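Local coordinates for protein trans-4-hydroxy-L-proline dehydratase (Clostridioides difficile 70-100-2010, PDB 6VXC) that uses a glycyl radical to dehydrate trans-4-hydroxy-L-proline to (S)-1-pyrroline-5-carboxylate in the anaerobic breakdown of hydroxyproline, at residues Tyr470-Glu478 / Thr665-Gly676. Numbering follows the deposited sequence.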
# COMPACT_ATOMS: atom_id res chain seq x y z
N TYR A 470 9.72 -3.17 5.93
CA TYR A 470 10.86 -2.96 5.04
C TYR A 470 12.15 -3.47 5.69
O TYR A 470 12.30 -3.46 6.91
CB TYR A 470 11.02 -1.47 4.71
CG TYR A 470 9.77 -0.88 4.10
CD1 TYR A 470 9.48 -1.05 2.75
CD2 TYR A 470 8.85 -0.21 4.89
CE1 TYR A 470 8.31 -0.54 2.20
CE2 TYR A 470 7.68 0.30 4.36
CZ TYR A 470 7.41 0.14 3.01
OH TYR A 470 6.24 0.64 2.49
N MET A 471 13.09 -3.91 4.86
CA MET A 471 14.38 -4.43 5.29
C MET A 471 15.48 -3.56 4.70
O MET A 471 15.55 -3.40 3.48
CB MET A 471 14.55 -5.89 4.85
CG MET A 471 15.82 -6.58 5.37
SD MET A 471 15.91 -6.71 7.15
CE MET A 471 14.40 -7.60 7.53
N ASN A 472 16.36 -3.05 5.56
CA ASN A 472 17.38 -2.06 5.19
C ASN A 472 18.60 -2.82 4.67
O ASN A 472 19.58 -3.05 5.38
CB ASN A 472 17.70 -1.18 6.41
CG ASN A 472 18.53 0.07 6.06
OD1 ASN A 472 19.15 0.15 4.99
ND2 ASN A 472 18.57 1.03 6.99
N ILE A 473 18.54 -3.24 3.40
CA ILE A 473 19.62 -4.07 2.85
C ILE A 473 20.95 -3.33 2.87
O ILE A 473 21.97 -3.93 3.23
CB ILE A 473 19.24 -4.60 1.47
CG1 ILE A 473 17.93 -5.36 1.56
CG2 ILE A 473 20.33 -5.49 0.93
CD1 ILE A 473 17.39 -5.75 0.22
N PRO A 474 21.03 -2.05 2.49
CA PRO A 474 22.32 -1.34 2.57
C PRO A 474 22.91 -1.31 3.98
O PRO A 474 24.13 -1.44 4.14
CB PRO A 474 21.98 0.07 2.06
CG PRO A 474 20.76 -0.14 1.17
CD PRO A 474 19.98 -1.23 1.86
N LYS A 475 22.09 -1.13 5.01
CA LYS A 475 22.64 -1.12 6.36
C LYS A 475 23.10 -2.51 6.79
O LYS A 475 23.97 -2.62 7.65
CB LYS A 475 21.63 -0.56 7.35
CG LYS A 475 22.23 -0.19 8.71
CD LYS A 475 21.27 0.66 9.52
CE LYS A 475 21.82 1.02 10.91
NZ LYS A 475 22.83 2.11 10.83
N ILE A 476 22.56 -3.58 6.19
CA ILE A 476 23.12 -4.90 6.45
C ILE A 476 24.55 -4.98 5.94
O ILE A 476 25.42 -5.58 6.58
CB ILE A 476 22.21 -5.98 5.85
CG1 ILE A 476 20.88 -6.00 6.62
CG2 ILE A 476 22.91 -7.36 5.86
CD1 ILE A 476 19.85 -6.97 6.06
N LEU A 477 24.84 -4.36 4.78
CA LEU A 477 26.24 -4.28 4.36
C LEU A 477 27.04 -3.43 5.34
O LEU A 477 28.18 -3.78 5.68
CB LEU A 477 26.35 -3.71 2.94
CG LEU A 477 27.79 -3.53 2.39
CD1 LEU A 477 28.54 -4.86 2.29
CD2 LEU A 477 27.80 -2.85 1.04
N GLU A 478 26.46 -2.34 5.83
CA GLU A 478 27.17 -1.52 6.80
C GLU A 478 27.56 -2.33 8.03
O GLU A 478 28.72 -2.30 8.45
CB GLU A 478 26.32 -0.31 7.21
CG GLU A 478 27.01 0.67 8.16
CD GLU A 478 26.17 1.93 8.42
OE1 GLU A 478 25.11 1.83 9.05
OE2 GLU A 478 26.58 3.02 7.96
N THR A 665 8.07 2.84 -0.37
CA THR A 665 7.21 3.97 0.00
C THR A 665 8.09 5.16 0.39
O THR A 665 8.82 5.68 -0.46
CB THR A 665 6.21 3.58 1.10
OG1 THR A 665 5.54 2.37 0.73
CG2 THR A 665 5.18 4.68 1.30
N THR A 666 8.07 5.63 1.64
CA THR A 666 9.02 6.67 2.06
C THR A 666 10.12 6.11 2.96
O THR A 666 10.89 6.89 3.54
CB THR A 666 8.32 7.86 2.74
OG1 THR A 666 7.56 7.42 3.87
CG2 THR A 666 7.39 8.63 1.76
N CYS A 667 10.21 4.79 3.09
CA CYS A 667 11.18 4.21 4.01
C CYS A 667 12.62 4.33 3.51
O CYS A 667 13.54 4.20 4.33
CB CYS A 667 10.85 2.75 4.28
SG CYS A 667 11.61 2.11 5.77
N HIS A 668 12.84 4.57 2.20
CA HIS A 668 14.20 4.78 1.72
C HIS A 668 14.81 6.06 2.26
O HIS A 668 16.04 6.17 2.32
CB HIS A 668 14.27 4.76 0.18
CG HIS A 668 13.48 5.84 -0.49
ND1 HIS A 668 12.12 5.96 -0.33
CD2 HIS A 668 13.85 6.81 -1.35
CE1 HIS A 668 11.69 6.99 -1.04
NE2 HIS A 668 12.72 7.52 -1.68
N ILE A 669 13.98 7.04 2.64
CA ILE A 669 14.48 8.23 3.32
C ILE A 669 14.97 7.87 4.72
O ILE A 669 16.12 8.14 5.08
CB ILE A 669 13.39 9.32 3.36
CG1 ILE A 669 12.85 9.61 1.93
CG2 ILE A 669 13.90 10.58 4.07
CD1 ILE A 669 13.90 10.06 0.91
N TYR A 670 14.10 7.25 5.52
CA TYR A 670 14.45 6.84 6.89
C TYR A 670 15.66 5.92 6.91
O TYR A 670 16.60 6.14 7.69
CB TYR A 670 13.23 6.14 7.51
CG TYR A 670 13.45 5.35 8.80
CD1 TYR A 670 14.04 5.93 9.92
CD2 TYR A 670 13.01 4.05 8.91
CE1 TYR A 670 14.21 5.21 11.10
CE2 TYR A 670 13.17 3.32 10.09
CZ TYR A 670 13.78 3.91 11.18
OH TYR A 670 13.94 3.18 12.34
N PHE A 671 15.67 4.90 6.05
CA PHE A 671 16.76 3.93 6.05
C PHE A 671 18.10 4.57 5.72
O PHE A 671 19.14 4.12 6.21
CB PHE A 671 16.47 2.81 5.05
CG PHE A 671 15.55 1.75 5.57
CD1 PHE A 671 15.15 1.75 6.90
CD2 PHE A 671 15.09 0.72 4.74
CE1 PHE A 671 14.32 0.76 7.40
CE2 PHE A 671 14.26 -0.28 5.22
CZ PHE A 671 13.86 -0.26 6.56
N GLY A 672 18.11 5.61 4.87
CA GLY A 672 19.34 6.33 4.62
C GLY A 672 19.71 7.30 5.72
O GLY A 672 20.89 7.54 5.96
N GLU A 673 18.71 7.89 6.38
CA GLU A 673 18.97 8.85 7.45
C GLU A 673 19.73 8.22 8.63
O GLU A 673 20.50 8.91 9.30
CB GLU A 673 17.66 9.48 7.93
CG GLU A 673 17.08 10.52 6.97
CD GLU A 673 15.72 11.08 7.42
OE1 GLU A 673 15.39 12.23 7.03
OE2 GLU A 673 15.00 10.39 8.17
N ILE A 674 19.49 6.95 8.93
CA ILE A 674 20.18 6.35 10.07
C ILE A 674 21.32 5.44 9.62
O ILE A 674 21.67 4.48 10.32
CB ILE A 674 19.19 5.59 10.99
CG1 ILE A 674 18.22 4.77 10.15
CG2 ILE A 674 18.47 6.56 11.89
CD1 ILE A 674 18.83 3.49 9.63
N MET A 675 21.89 5.72 8.46
CA MET A 675 23.03 4.99 7.94
C MET A 675 24.18 5.93 7.66
O MET A 675 23.98 7.08 7.25
CB MET A 675 22.64 4.22 6.67
CG MET A 675 23.67 3.25 6.16
SD MET A 675 22.94 2.25 4.84
CE MET A 675 24.39 1.76 3.99
N GLY A 676 25.41 5.45 7.86
CA GLY A 676 26.57 6.24 7.53
C GLY A 676 26.82 6.25 6.04
O GLY A 676 26.02 5.78 5.23
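Asn472 lies flat against the ring of Phe671 where strand 463-472 of the glycyl radical enzyme core turns into helix 473-481, an N-capped strand-to-helix junction packed on helix 667-673. The backbone of Asn472 holds CB over the ring centre, 3.6 Å from the Phe671 ring centroid, and chi1 of -168°, which carries CG away from the backbone N, lays the amide along the ring, with the two planes 13° apart. The opposite ring face carries Cys667 SG, so the flat phenylalanine ring is sandwiched between the two side chains. Asparagine suits the junction because its two ends differ: OD1 caps the helix by accepting from Lys475 N, which comes from above the carbonyl plane, while ND2 donates to Phe671 O (3.2 Å) and to Gly167 O.

Toward the active site, Tyr470 receives Cys667 CB over one face, and its OH shares a hydrogen bond with Thr665 OG1 (2.6 Å). Thr665 adjoins Cys454, the probable radical cysteine, and a bound glycerol.

At the other end, the extended, unbranched Met675 slides past Glu478 to bring CE against Pro474 CB (3.5 Å). Lys475, with a chain long enough to reach the loop after helix 667-673, bends at chi4 (77°), and NZ meets Ile674 O in its carbonyl plane. The buried Lys475 ammonium is also paired with Asp486 and Glu478 OE1, while Glu478 OE2 uses its syn lone pair to accept from Gly676 N at 2.7 Å.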